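Local coordinates for plasmodesmata-located protein 5 (Arabidopsis thaliana, PDB 6GRE) that modulates cell-to-cell trafficking and acts in innate immunity, lowering plasmodesmata permeability through regulation of callose deposition in response to salicylic acid, at residues Y64-D69 and T73-C78; L104-N109 and Y201-Y206; E25-S30 and F47-G52; K118-N123 and I185-S190. All coordinates share one frame; numbering follows the deposited sequence. Where two conformers were deposited one is given.

Contacts 1 and 3 belong to the first of two tandem DUF26 domains, contact 4 to the second, and contact 2 joins them. Contacts 1 and 2 are buried: the first is a disulfide between strand and helix, the second an arginine held by hydrogen bonds across the domain boundary. Contacts 3 and 4 lie at the surface, where a helix meets an outermost strand of its sheet through van der Waals packing, assisted in contact 4 by a water. Strands 44-49, 60-66 and 103-108 tie contacts 3, 1 and 2 into one sheet, whereas strands 198-202 and 120-125 link contacts 2 and 4 in the other.

Contact 1 (Y64-D69 and T73-C78); sequences YQCRGD and TACSTC. With NA (sodium ion), chain K.
Asp69 OD1, three residues after Cys66, whose disulfide to Cys75 joins the two segments, is gripped by two nitrogens of Arg67. The cysteines belong to the C-X8-C-X2-C signature of the DUF26 (Gnk2-like) domain, completed by Cys78, which is bonded to Cys103. Arg67 turns at chi3 (61°) and meets the carboxylate side-on: NE lies 3.0 Å from OD1, on its syn lone pair, while NH2, also 3.0 Å from OD1, comes from above the carboxylate plane. Both bonds run close to the guanidinium plane, and a further one from NH2 to OD2 is weak. The salt bridge probably restricts the rotation of the Asp69 carboxylate, whose OD2 binds the sodium ion at 2.0 Å. Tyr154 OH of the second DUF26 domain also binds this ion, so the ion bridges the two domains. Arg67 NH1 is hydrogen-bonded to Asn102 OD1.

Strand 60-66 and helix 72-90 are covalently joined where Cys66 SG meets Cys75 SG at 2.1 Å, with a C-S-S-C torsion of 85°, close to the relaxed value for a disulfide. Cys75 sends its sulfur anti to the backbone N (chi1 -178°), across to the strand. Tyr64, its OH hydrogen-bonded to Thr42 O and Ser38 OG, packs against the bridge obliquely, with Tyr64 CE2 4.2 Å from Cys75 SG.

Contact 2 (L104-N109 and Y201-Y206); sequences LIRYDN and YLSKCY. With NAG (2-acetamido-2-deoxy-beta-D-glucopyranose), chain C.
Arg106, reaching out from the sheet of the first DUF26 domain, grips Ser203 of the second with both terminal nitrogens. Its chain is extended from CG to NE, which carries the guanidinium across to the turn between strands 198-202 and 205-211. NH2 donates to Ser203 OG at 2.9 Å, nearly in the guanidinium plane and fairly straight (159°). The companion bond, from NH1 to Ser203 O at 3.0 Å, is more bent (134°), and the donor stands above the carbonyl plane. Ser203 OG has a further, weak hydrogen bond to Asp117. Lys204 crosses the arginine at about a right angle and lays its CE over one guanidinium face, 3.5 Å from Arg106 NH1. Its ammonium is satisfied elsewhere, by a salt bridge to Asp171 and by the carbonyls of Val115 and Phe112. Phe97 and Phe112 make cation-pi contacts with Arg106. Just past the end of the strand, Asn109 ND2 is joined to C1 of an N-linked NAG. Arg106 and Ser203 also line the pocket of a bound 2-(2-ethoxyethoxy)ethanol. With an Asp171 partner for Lys204 and aromatic rings around Arg106, the two neighbouring positive charges are probably well tolerated in this buried domain interface.

Contact 3 (E25-S30 and F47-G52); sequences ETNLNS and FTVPTG
Asn27 CG stands anti to its carbonyl carbon (chi1 -72°) and Val49 CG1 anti to its amide nitrogen (chi1 -178°), torsions that bring the amide of one up against the methyl of the other. The contact lies in the first DUF26 (Gnk2-like) domain, where helix 23-38 packs against strand 44-49, an outermost strand of the five-stranded antiparallel sheet. No hydrogen bond joins the two segments; they meet by van der Waals contact. The Asn27 side chain crosses Val49 obliquely and places OD1 3.6 Å from Val49 CG1, with Asn27 CB 3.7 Å from the same methyl. The other end of the amide turns to the proline ring, Asn27 ND2 lying 3.6 Å from Pro50 CD. That nitrogen is hydrogen-bonded to Val58 O, which helps fix the amide's rotation and so which of its ends meets which neighbour. The peptide bond before Pro50 is cis, and the chain leaves the strand at this point.

One turn further along the helix, Ser30 CB adds a looser contact to Val49 CG1 at 4.4 Å, and Leu31 also packs on Val49. In the conformer described, one of two, the Ser30 hydroxyl is turned back into its own helix: Ser30 OG donates to Thr26 O at 2.9 Å, and that carbonyl also accepts Ser30 N, from the opposite face of its plane.

Contact 4 (K118-N123 and I185-S190); sequences KTLILN and IGRLKS
Leu120 and Asn123 both point at Arg187 although they are three positions apart on one strand, where a regular zigzag would send them to opposite faces. A classic beta bulge accounts for this: Ile121 and Leu122 together face Tyr201 on the neighbouring strand, and the extra residue brings Asn123 round to the side of helix 174-192. The Arg187 side chain leaves this helix toward strand 120-125, an outermost strand in the second DUF26 domain, running straight out and then bending at chi3 (-63°). Arg187 and Leu120 each have two conformers; the contacts given are those of one pair. Over one guanidinium face, offset toward the rim, sits Leu120 CD1, while Leu120 CD2 is 3.9 Å from Arg187 NH1. Asn123 meets the aliphatic part instead, with OD1 3.6 Å from Arg187 CD; the amide and guanidinium planes are turned 77° apart. In this pair, a water donates to Asn123 OD1 at 2.6 Å and accepts from Arg187 NH1 at 2.8 Å. Asn123 ND2 is held by Tyr199 O, which steadies the amide. Leucine methyls thus lie against the guanidinium, the amide oxygen rests on arginine methylenes, and one ordered water links the polar ends without a direct hydrogen bond.

Contact 1 (Y64-D69 and T73-C78)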
loop_
_atom_site.group_PDB
_atom_site.type_symbol
_atom_site.label_atom_id
_atom_site.label_comp_id
_atom_site.label_asym_id
_atom_site.label_seq_id
_atom_site.Cartn_x
_atom_site.Cartn_y
_atom_site.Cartn_z
ATOM N N TYR A 64 5.539 -7.384 1.502
ATOM C CA TYR A 64 4.273 -7.277 0.782
ATOM C C TYR A 64 3.156 -7.110 1.801
ATOM O O TYR A 64 3.301 -7.433 2.978
ATOM C CB TYR A 64 3.973 -8.508 -0.065
ATOM C CG TYR A 64 3.631 -9.715 0.758
ATOM C CD1 TYR A 64 4.640 -10.530 1.250
ATOM C CD2 TYR A 64 2.320 -10.053 1.062
ATOM C CE1 TYR A 64 4.358 -11.631 2.038
ATOM C CE2 TYR A 64 2.023 -11.154 1.846
ATOM C CZ TYR A 64 3.048 -11.948 2.344
ATOM O OH TYR A 64 2.780 -13.051 3.107
ATOM N N GLN A 65 2.028 -6.575 1.339
ATOM C CA GLN A 65 0.873 -6.467 2.178
ATOM C C GLN A 65 -0.393 -6.527 1.338
ATOM O O GLN A 65 -0.562 -5.774 0.400
ATOM C CB GLN A 65 0.850 -5.150 2.928
ATOM C CG GLN A 65 -0.304 -5.081 3.920
ATOM C CD GLN A 65 -0.112 -3.915 4.848
ATOM O OE1 GLN A 65 -0.997 -3.560 5.634
ATOM N NE2 GLN A 65 1.069 -3.331 4.788
ATOM N N CYS A 66 -1.251 -7.472 1.715
ATOM C CA CYS A 66 -2.576 -7.616 1.114
ATOM C C CYS A 66 -3.602 -6.881 1.976
ATOM O O CYS A 66 -3.427 -6.753 3.180
ATOM C CB CYS A 66 -2.951 -9.089 1.008
ATOM S SG CYS A 66 -1.935 -9.937 -0.233
ATOM N N ARG A 67 -4.697 -6.479 1.329
ATOM C CA ARG A 67 -5.869 -5.968 2.022
ATOM C C ARG A 67 -6.198 -6.934 3.171
ATOM O O ARG A 67 -6.113 -8.164 3.010
ATOM C CB ARG A 67 -7.001 -5.832 0.998
ATOM C CG ARG A 67 -7.734 -4.503 0.974
ATOM C CD ARG A 67 -8.878 -4.587 -0.023
ATOM N NE ARG A 67 -9.823 -5.624 0.378
ATOM C CZ ARG A 67 -10.688 -6.234 -0.423
ATOM N NH1 ARG A 67 -10.690 -5.994 -1.724
ATOM N NH2 ARG A 67 -11.542 -7.100 0.096
ATOM N N GLY A 68 -6.599 -6.389 4.323
ATOM C CA GLY A 68 -6.653 -7.072 5.615
ATOM C C GLY A 68 -7.721 -8.155 5.733
ATOM O O GLY A 68 -7.668 -8.972 6.669
ATOM N N ASP A 69 -8.621 -8.231 4.753
ATOM C CA ASP A 69 -9.693 -9.218 4.769
ATOM C C ASP A 69 -9.558 -10.210 3.604
ATOM O O ASP A 69 -10.461 -11.020 3.380
ATOM C CB ASP A 69 -11.039 -8.498 4.726
ATOM C CG ASP A 69 -11.206 -7.561 3.541
ATOM O OD1 ASP A 69 -10.215 -7.316 2.812
ATOM O OD2 ASP A 69 -12.323 -7.037 3.371
ATOM N N THR A 73 -5.851 -17.205 -1.234
ATOM C CA THR A 73 -5.879 -17.370 -2.697
ATOM C C THR A 73 -5.860 -16.006 -3.397
ATOM O O THR A 73 -5.140 -15.810 -4.371
ATOM C CB THR A 73 -7.090 -18.205 -3.130
ATOM O OG1 THR A 73 -6.850 -19.500 -2.584
ATOM C CG2 THR A 73 -7.267 -18.273 -4.632
ATOM N N ALA A 74 -6.700 -15.087 -2.923
ATOM C CA ALA A 74 -6.799 -13.747 -3.486
ATOM C C ALA A 74 -5.487 -12.982 -3.256
ATOM O O ALA A 74 -5.058 -12.232 -4.116
ATOM C CB ALA A 74 -7.965 -13.016 -2.860
ATOM N N CYS A 75 -4.877 -13.191 -2.090
ATOM C CA CYS A 75 -3.623 -12.525 -1.718
ATOM C C CYS A 75 -2.506 -13.038 -2.640
ATOM O O CYS A 75 -1.756 -12.259 -3.211
ATOM C CB CYS A 75 -3.340 -12.742 -0.239
ATOM S SG CYS A 75 -1.856 -11.925 0.393
ATOM N N SER A 76 -2.429 -14.363 -2.834
ATOM C CA SER A 76 -1.439 -14.936 -3.760
ATOM C C SER A 76 -1.599 -14.357 -5.166
ATOM O O SER A 76 -0.613 -13.958 -5.773
ATOM C CB SER A 76 -1.537 -16.441 -3.802
ATOM O OG SER A 76 -1.563 -16.951 -2.486
ATOM N N THR A 77 -2.840 -14.309 -5.676
ATOM C CA THR A 77 -3.096 -13.828 -7.023
ATOM C C THR A 77 -2.605 -12.386 -7.186
ATOM O O THR A 77 -1.974 -12.022 -8.185
ATOM C CB THR A 77 -4.581 -13.939 -7.378
ATOM O OG1 THR A 77 -4.912 -15.332 -7.289
ATOM C CG2 THR A 77 -4.889 -13.387 -8.752
ATOM N N CYS A 78 -2.928 -11.553 -6.194
ATOM C CA CYS A 78 -2.555 -10.145 -6.242
ATOM C C CYS A 78 -1.030 -9.993 -6.213
ATOM O O CYS A 78 -0.466 -9.276 -7.018
ATOM C CB CYS A 78 -3.194 -9.380 -5.090
ATOM S SG CYS A 78 -3.018 -7.586 -5.257
HETATM NA NA NA K . -12.632 -5.082 2.958
#

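Contact 2 (L104-N109 and Y201-Y206)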
loop_
_atom_site.group_PDB
_atom_site.type_symbol
_atom_site.label_atom_id
_atom_site.label_comp_id
_atom_site.label_asym_id
_atom_site.label_seq_id
_atom_site.Cartn_x
_atom_site.Cartn_y
_atom_site.Cartn_z
ATOM N N LEU A 104 0.172 -4.519 -2.040
ATOM C CA LEU A 104 1.370 -3.802 -2.455
ATOM C C LEU A 104 2.584 -4.721 -2.293
ATOM O O LEU A 104 2.540 -5.639 -1.466
ATOM C CB LEU A 104 1.544 -2.514 -1.638
ATOM C CG LEU A 104 1.772 -2.683 -0.135
ATOM C CD1 LEU A 104 3.265 -2.856 0.218
ATOM C CD2 LEU A 104 1.179 -1.509 0.648
ATOM N N ILE A 105 3.638 -4.415 -3.048
ATOM C CA ILE A 105 4.966 -4.929 -2.786
ATOM C C ILE A 105 5.934 -3.752 -2.744
ATOM O O ILE A 105 5.724 -2.734 -3.412
ATOM C CB ILE A 105 5.374 -5.993 -3.822
ATOM C CG1 ILE A 105 5.390 -5.446 -5.243
ATOM C CG2 ILE A 105 4.515 -7.227 -3.678
ATOM C CD1 ILE A 105 6.038 -6.381 -6.255
ATOM N N ARG A 106 6.983 -3.879 -1.927
ATOM C CA ARG A 106 7.910 -2.794 -1.759
ATOM C C ARG A 106 9.277 -3.375 -1.406
ATOM O O ARG A 106 9.366 -4.247 -0.544
ATOM C CB ARG A 106 7.414 -1.837 -0.670
ATOM C CG ARG A 106 8.189 -0.538 -0.537
ATOM C CD ARG A 106 7.506 0.304 0.533
ATOM N NE ARG A 106 8.106 1.620 0.684
ATOM C CZ ARG A 106 7.471 2.674 1.165
ATOM N NH1 ARG A 106 6.280 2.516 1.712
ATOM N NH2 ARG A 106 8.024 3.876 1.080
ATOM N N TYR A 107 10.310 -2.851 -2.071
ATOM C CA TYR A 107 11.673 -3.283 -1.785
ATOM C C TYR A 107 12.629 -2.103 -1.923
ATOM O O TYR A 107 12.369 -1.148 -2.598
ATOM C CB TYR A 107 12.061 -4.435 -2.706
ATOM C CG TYR A 107 11.939 -4.165 -4.185
ATOM C CD1 TYR A 107 12.959 -3.559 -4.901
ATOM C CD2 TYR A 107 10.825 -4.580 -4.887
ATOM C CE1 TYR A 107 12.842 -3.334 -6.264
ATOM C CE2 TYR A 107 10.696 -4.371 -6.242
ATOM C CZ TYR A 107 11.725 -3.775 -6.945
ATOM O OH TYR A 107 11.577 -3.614 -8.288
ATOM N N ASP A 108 13.772 -2.219 -1.241
ATOM C CA ASP A 108 14.756 -1.197 -1.212
ATOM C C ASP A 108 16.072 -1.834 -0.760
ATOM O O ASP A 108 16.073 -2.961 -0.289
ATOM C CB ASP A 108 14.321 -0.058 -0.283
ATOM C CG ASP A 108 15.021 1.266 -0.536
ATOM O OD1 ASP A 108 15.851 1.340 -1.455
ATOM O OD2 ASP A 108 14.730 2.221 0.207
ATOM N N ASN A 109 17.158 -1.060 -0.906
ATOM C CA ASN A 109 18.516 -1.520 -0.564
ATOM C C ASN A 109 18.918 -1.044 0.843
ATOM O O ASN A 109 20.068 -1.091 1.215
ATOM C CB ASN A 109 19.514 -1.086 -1.644
ATOM C CG ASN A 109 19.855 0.385 -1.597
ATOM O OD1 ASN A 109 19.031 1.220 -1.220
ATOM N ND2 ASN A 109 21.082 0.710 -1.967
ATOM N N TYR A 201 -3.226 8.164 -1.371
ATOM C CA TYR A 201 -2.140 7.237 -1.136
ATOM C C TYR A 201 -0.959 8.061 -0.645
ATOM O O TYR A 201 -0.428 8.889 -1.421
ATOM C CB TYR A 201 -1.794 6.453 -2.416
ATOM C CG TYR A 201 -2.839 5.439 -2.797
ATOM C CD1 TYR A 201 -2.844 4.168 -2.231
ATOM C CD2 TYR A 201 -3.871 5.766 -3.650
ATOM C CE1 TYR A 201 -3.834 3.245 -2.514
ATOM C CE2 TYR A 201 -4.881 4.859 -3.947
ATOM C CZ TYR A 201 -4.882 3.621 -3.332
ATOM O OH TYR A 201 -5.890 2.762 -3.658
ATOM N N LEU A 202 -0.571 7.830 0.609
ATOM C CA LEU A 202 0.667 8.358 1.165
ATOM C C LEU A 202 1.705 7.256 1.118
ATOM O O LEU A 202 1.428 6.091 0.864
ATOM C CB LEU A 202 0.446 8.844 2.589
ATOM C CG LEU A 202 -0.697 9.832 2.785
ATOM C CD1 LEU A 202 -0.761 10.273 4.250
ATOM C CD2 LEU A 202 -0.604 11.038 1.845
ATOM N N SER A 203 2.950 7.608 1.419
ATOM C CA SER A 203 3.964 6.616 1.296
ATOM C C SER A 203 3.673 5.351 2.125
ATOM O O SER A 203 3.865 4.236 1.658
ATOM C CB SER A 203 5.297 7.209 1.659
ATOM O OG SER A 203 6.312 6.242 1.494
ATOM N N LYS A 204 3.230 5.515 3.390
ATOM C CA LYS A 204 3.078 4.380 4.272
ATOM C C LYS A 204 1.612 4.105 4.640
ATOM O O LYS A 204 1.393 3.280 5.506
ATOM C CB LYS A 204 3.939 4.568 5.535
ATOM C CG LYS A 204 5.414 4.219 5.343
ATOM C CD LYS A 204 5.668 2.730 5.290
ATOM C CE LYS A 204 7.113 2.322 5.067
ATOM N NZ LYS A 204 7.872 2.379 6.337
ATOM N N CYS A 205 0.646 4.730 3.986
ATOM C CA CYS A 205 -0.746 4.398 4.265
ATOM C C CYS A 205 -1.635 4.958 3.164
ATOM O O CYS A 205 -1.212 5.790 2.348
ATOM C CB CYS A 205 -1.224 4.903 5.620
ATOM S SG CYS A 205 -1.337 6.698 5.754
ATOM N N TYR A 206 -2.899 4.522 3.160
ATOM C CA TYR A 206 -3.863 5.063 2.225
ATOM C C TYR A 206 -5.265 5.095 2.836
ATOM O O TYR A 206 -5.555 4.350 3.771
ATOM C CB TYR A 206 -3.900 4.316 0.890
ATOM C CG TYR A 206 -4.464 2.919 0.905
ATOM C CD1 TYR A 206 -5.833 2.717 0.948
ATOM C CD2 TYR A 206 -3.660 1.794 0.810
ATOM C CE1 TYR A 206 -6.384 1.451 0.917
ATOM C CE2 TYR A 206 -4.200 0.521 0.749
ATOM C CZ TYR A 206 -5.572 0.353 0.788
ATOM O OH TYR A 206 -6.107 -0.896 0.792
HETATM C C1 NAG C . 21.588 2.060 -1.985
HETATM C C2 NAG C . 22.842 2.227 -1.131
HETATM C C3 NAG C . 23.351 3.653 -1.201
HETATM C C4 NAG C . 23.563 4.036 -2.652
HETATM C C5 NAG C . 22.336 3.725 -3.522
HETATM C C6 NAG C . 22.658 3.838 -5.003
HETATM C C7 NAG C . 22.970 0.762 0.806
HETATM C C8 NAG C . 22.668 0.587 2.260
HETATM N N2 NAG C . 22.612 1.916 0.262
HETATM O O3 NAG C . 24.581 3.719 -0.474
HETATM O O4 NAG C . 23.881 5.434 -2.731
HETATM O O5 NAG C . 21.881 2.383 -3.331
HETATM O O6 NAG C . 23.705 2.909 -5.351
HETATM O O7 NAG C . 23.521 -0.121 0.153
#

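Contact 3 (E25-S30 and F47-G52)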
loop_
_atom_site.group_PDB
_atom_site.type_symbol
_atom_site.label_atom_id
_atom_site.label_comp_id
_atom_site.label_asym_id
_atom_site.label_seq_id
_atom_site.Cartn_x
_atom_site.Cartn_y
_atom_site.Cartn_z
ATOM N N GLU A 25 20.427 -7.855 -7.865
ATOM C CA GLU A 25 19.388 -8.306 -8.802
ATOM C C GLU A 25 18.962 -9.725 -8.421
ATOM O O GLU A 25 17.783 -10.036 -8.326
ATOM C CB GLU A 25 19.843 -8.285 -10.254
ATOM C CG GLU A 25 18.730 -8.725 -11.201
ATOM C CD GLU A 25 19.084 -8.679 -12.673
ATOM O OE1 GLU A 25 20.233 -8.918 -12.985
ATOM O OE2 GLU A 25 18.200 -8.359 -13.485
ATOM N N THR A 26 19.929 -10.622 -8.174
ATOM C CA THR A 26 19.624 -11.985 -7.868
ATOM C C THR A 26 18.861 -12.080 -6.540
ATOM O O THR A 26 17.900 -12.823 -6.412
ATOM C CB THR A 26 20.906 -12.834 -7.815
ATOM O OG1 THR A 26 21.518 -12.675 -9.089
ATOM C CG2 THR A 26 20.629 -14.281 -7.494
ATOM N N ASN A 27 19.303 -11.320 -5.539
ATOM C CA ASN A 27 18.653 -11.325 -4.226
ATOM C C ASN A 27 17.222 -10.753 -4.321
ATOM O O ASN A 27 16.320 -11.264 -3.672
ATOM C CB ASN A 27 19.527 -10.610 -3.191
ATOM C CG ASN A 27 20.760 -11.424 -2.826
ATOM O OD1 ASN A 27 20.766 -12.644 -2.963
ATOM N ND2 ASN A 27 21.763 -10.758 -2.289
ATOM N N LEU A 28 17.062 -9.711 -5.122
ATOM C CA LEU A 28 15.732 -9.103 -5.361
ATOM C C LEU A 28 14.779 -10.155 -5.934
ATOM O O LEU A 28 13.644 -10.325 -5.469
ATOM C CB LEU A 28 15.888 -7.911 -6.298
ATOM C CG LEU A 28 14.585 -7.276 -6.786
ATOM C CD1 LEU A 28 13.689 -6.892 -5.600
ATOM C CD2 LEU A 28 14.861 -6.082 -7.676
ATOM N N ASN A 29 15.231 -10.885 -6.959
ATOM C CA ASN A 29 14.369 -11.872 -7.580
ATOM C C ASN A 29 14.011 -12.957 -6.578
ATOM O O ASN A 29 12.860 -13.421 -6.542
ATOM C CB ASN A 29 14.955 -12.429 -8.876
ATOM C CG ASN A 29 14.964 -11.393 -9.973
ATOM O OD1 ASN A 29 14.078 -10.545 -10.030
ATOM N ND2 ASN A 29 15.957 -11.426 -10.854
ATOM N N SER A 30 14.969 -13.344 -5.728
ATOM C CA SER A 30 14.690 -14.315 -4.676
ATOM C C SER A 30 13.683 -13.739 -3.680
ATOM O O SER A 30 12.795 -14.449 -3.242
ATOM C CB SER A 30 15.936 -14.770 -3.948
ATOM O OG SER A 30 16.957 -15.113 -4.862
ATOM N N PHE A 47 10.976 -9.218 4.772
ATOM C CA PHE A 47 12.061 -10.139 4.439
ATOM C C PHE A 47 13.336 -9.337 4.195
ATOM O O PHE A 47 13.275 -8.221 3.672
ATOM C CB PHE A 47 11.779 -10.899 3.144
ATOM C CG PHE A 47 10.472 -11.652 3.067
ATOM C CD1 PHE A 47 9.277 -10.978 2.868
ATOM C CD2 PHE A 47 10.443 -13.036 3.120
ATOM C CE1 PHE A 47 8.079 -11.663 2.789
ATOM C CE2 PHE A 47 9.243 -13.726 3.028
ATOM C CZ PHE A 47 8.064 -13.036 2.866
ATOM N N THR A 48 14.488 -9.956 4.502
ATOM C CA THR A 48 15.789 -9.488 4.104
ATOM C C THR A 48 16.452 -10.631 3.329
ATOM O O THR A 48 16.359 -11.753 3.780
ATOM C CB THR A 48 16.628 -9.086 5.322
ATOM O OG1 THR A 48 15.832 -8.229 6.148
ATOM C CG2 THR A 48 17.906 -8.363 4.953
ATOM N N VAL A 49 17.083 -10.322 2.190
ATOM C CA VAL A 49 17.872 -11.290 1.409
ATOM C C VAL A 49 19.225 -10.668 1.086
ATOM O O VAL A 49 19.297 -9.619 0.464
ATOM C CB VAL A 49 17.148 -11.735 0.119
ATOM C CG1 VAL A 49 17.972 -12.761 -0.640
ATOM C CG2 VAL A 49 15.763 -12.291 0.414
ATOM N N PRO A 50 20.334 -11.333 1.474
ATOM C CA PRO A 50 20.334 -12.601 2.181
ATOM C C PRO A 50 19.891 -12.495 3.651
ATOM O O PRO A 50 19.923 -11.412 4.226
ATOM C CB PRO A 50 21.797 -13.092 2.129
ATOM C CG PRO A 50 22.513 -12.082 1.254
ATOM C CD PRO A 50 21.685 -10.811 1.335
ATOM N N THR A 51 19.464 -13.623 4.233
ATOM C CA THR A 51 19.163 -13.730 5.665
ATOM C C THR A 51 20.479 -13.860 6.440
ATOM O O THR A 51 21.314 -14.680 6.097
ATOM C CB THR A 51 18.240 -14.920 5.961
ATOM O OG1 THR A 51 18.953 -16.120 5.660
ATOM C CG2 THR A 51 16.950 -14.893 5.170
ATOM N N GLY A 52 20.642 -13.044 7.485
ATOM C CA GLY A 52 21.902 -12.925 8.221
ATOM C C GLY A 52 22.378 -11.485 8.260
ATOM O O GLY A 52 21.580 -10.571 8.089
#

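Contact 4 (K118-N123 and I185-S190)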
loop_
_atom_site.group_PDB
_atom_site.type_symbol
_atom_site.label_atom_id
_atom_site.label_comp_id
_atom_site.label_asym_id
_atom_site.label_seq_id
_atom_site.Cartn_x
_atom_site.Cartn_y
_atom_site.Cartn_z
ATOM N N LYS A 118 4.723 10.058 5.594
ATOM C CA LYS A 118 3.386 10.564 5.333
ATOM C C LYS A 118 3.348 11.338 4.016
ATOM O O LYS A 118 2.360 12.021 3.746
ATOM C CB LYS A 118 2.932 11.426 6.515
ATOM C CG LYS A 118 2.810 10.640 7.809
ATOM C CD LYS A 118 2.187 11.407 8.930
ATOM C CE LYS A 118 3.034 12.577 9.369
ATOM N NZ LYS A 118 2.316 13.389 10.379
ATOM N N THR A 119 4.431 11.301 3.239
ATOM C CA THR A 119 4.479 12.087 1.999
ATOM C C THR A 119 3.410 11.583 1.022
ATOM O O THR A 119 3.160 10.381 0.888
ATOM C CB THR A 119 5.857 12.091 1.331
ATOM O OG1 THR A 119 6.259 10.792 0.965
ATOM C CG2 THR A 119 6.930 12.672 2.218
ATOM N N LEU A 120 2.824 12.540 0.288
ATOM C CA LEU A 120 1.834 12.216 -0.704
ATOM C C LEU A 120 2.459 11.544 -1.922
ATOM O O LEU A 120 3.498 11.998 -2.441
ATOM C CB LEU A 120 1.134 13.495 -1.144
ATOM C CG LEU A 120 0.105 13.254 -2.243
ATOM C CD1 LEU A 120 -1.119 12.561 -1.659
ATOM C CD2 LEU A 120 -0.280 14.556 -2.911
ATOM N N ILE A 121 1.840 10.442 -2.368
ATOM C CA ILE A 121 2.108 9.870 -3.647
ATOM C C ILE A 121 1.012 10.277 -4.628
ATOM O O ILE A 121 1.297 10.897 -5.649
ATOM C CB ILE A 121 2.306 8.357 -3.578
ATOM C CG1 ILE A 121 3.486 8.031 -2.663
ATOM C CG2 ILE A 121 2.461 7.779 -4.976
ATOM C CD1 ILE A 121 3.705 6.574 -2.417
ATOM N N LEU A 122 -0.245 9.936 -4.349
ATOM C CA LEU A 122 -1.301 10.085 -5.345
ATOM C C LEU A 122 -2.626 10.349 -4.638
ATOM O O LEU A 122 -3.012 9.635 -3.726
ATOM C CB LEU A 122 -1.414 8.791 -6.149
ATOM C CG LEU A 122 -2.637 8.668 -7.062
ATOM C CD1 LEU A 122 -2.576 9.685 -8.183
ATOM C CD2 LEU A 122 -2.724 7.285 -7.669
ATOM N N ASN A 123 -3.341 11.377 -5.066
ATOM C CA ASN A 123 -4.672 11.702 -4.593
ATOM C C ASN A 123 -5.531 12.006 -5.815
ATOM O O ASN A 123 -5.217 12.915 -6.584
ATOM C CB ASN A 123 -4.612 12.875 -3.620
ATOM C CG ASN A 123 -5.917 13.474 -3.154
ATOM O OD1 ASN A 123 -5.905 14.617 -2.719
ATOM N ND2 ASN A 123 -7.015 12.754 -3.236
ATOM N N ILE A 185 -6.801 10.534 5.810
ATOM C CA ILE A 185 -8.244 10.721 5.924
ATOM C C ILE A 185 -8.599 12.216 5.916
ATOM O O ILE A 185 -9.600 12.601 5.319
ATOM C CB ILE A 185 -8.747 9.989 7.181
ATOM C CG1 ILE A 185 -8.527 8.480 7.070
ATOM C CG2 ILE A 185 -10.192 10.357 7.403
ATOM C CD1 ILE A 185 -8.573 7.733 8.385
ATOM N N GLY A 186 -7.793 13.054 6.591
ATOM C CA GLY A 186 -8.009 14.475 6.573
ATOM C C GLY A 186 -8.010 15.042 5.160
ATOM O O GLY A 186 -8.895 15.816 4.798
ATOM N N ARG A 187 -7.020 14.626 4.363
ATOM C CA ARG A 187 -6.914 15.035 2.967
ATOM C C ARG A 187 -8.114 14.504 2.173
ATOM O O ARG A 187 -8.711 15.211 1.350
ATOM C CB ARG A 187 -5.595 14.536 2.367
ATOM C CG ARG A 187 -5.333 15.044 0.952
ATOM C CD ARG A 187 -4.056 14.480 0.364
ATOM N NE ARG A 187 -2.874 14.895 1.100
ATOM C CZ ARG A 187 -2.073 15.896 0.731
ATOM N NH1 ARG A 187 -2.378 16.616 -0.330
ATOM N NH2 ARG A 187 -0.989 16.177 1.433
ATOM N N LEU A 188 -8.480 13.242 2.410
ATOM C CA LEU A 188 -9.579 12.608 1.666
ATOM C C LEU A 188 -10.881 13.368 1.910
ATOM O O LEU A 188 -11.615 13.664 0.991
ATOM C CB LEU A 188 -9.703 11.144 2.083
ATOM C CG LEU A 188 -10.731 10.308 1.339
ATOM C CD1 LEU A 188 -10.364 10.155 -0.128
ATOM C CD2 LEU A 188 -10.865 8.932 1.952
ATOM N N LYS A 189 -11.129 13.698 3.174
ATOM C CA LYS A 189 -12.335 14.435 3.504
ATOM C C LYS A 189 -12.279 15.860 2.933
ATOM O O LYS A 189 -13.241 16.348 2.353
ATOM C CB LYS A 189 -12.516 14.478 5.025
ATOM C CG LYS A 189 -13.787 15.170 5.483
ATOM C CD LYS A 189 -13.943 15.120 6.977
ATOM C CE LYS A 189 -14.981 16.093 7.488
ATOM N NZ LYS A 189 -16.323 15.779 6.956
ATOM N N SER A 190 -11.151 16.540 3.139
ATOM C CA SER A 190 -11.071 17.948 2.776
ATOM C C SER A 190 -11.184 18.112 1.264
ATOM O O SER A 190 -11.894 18.988 0.762
ATOM C CB SER A 190 -9.797 18.572 3.270
ATOM O OG SER A 190 -9.799 18.671 4.688
HETATM O O HOH W 1 -4.203 16.549 -2.470
#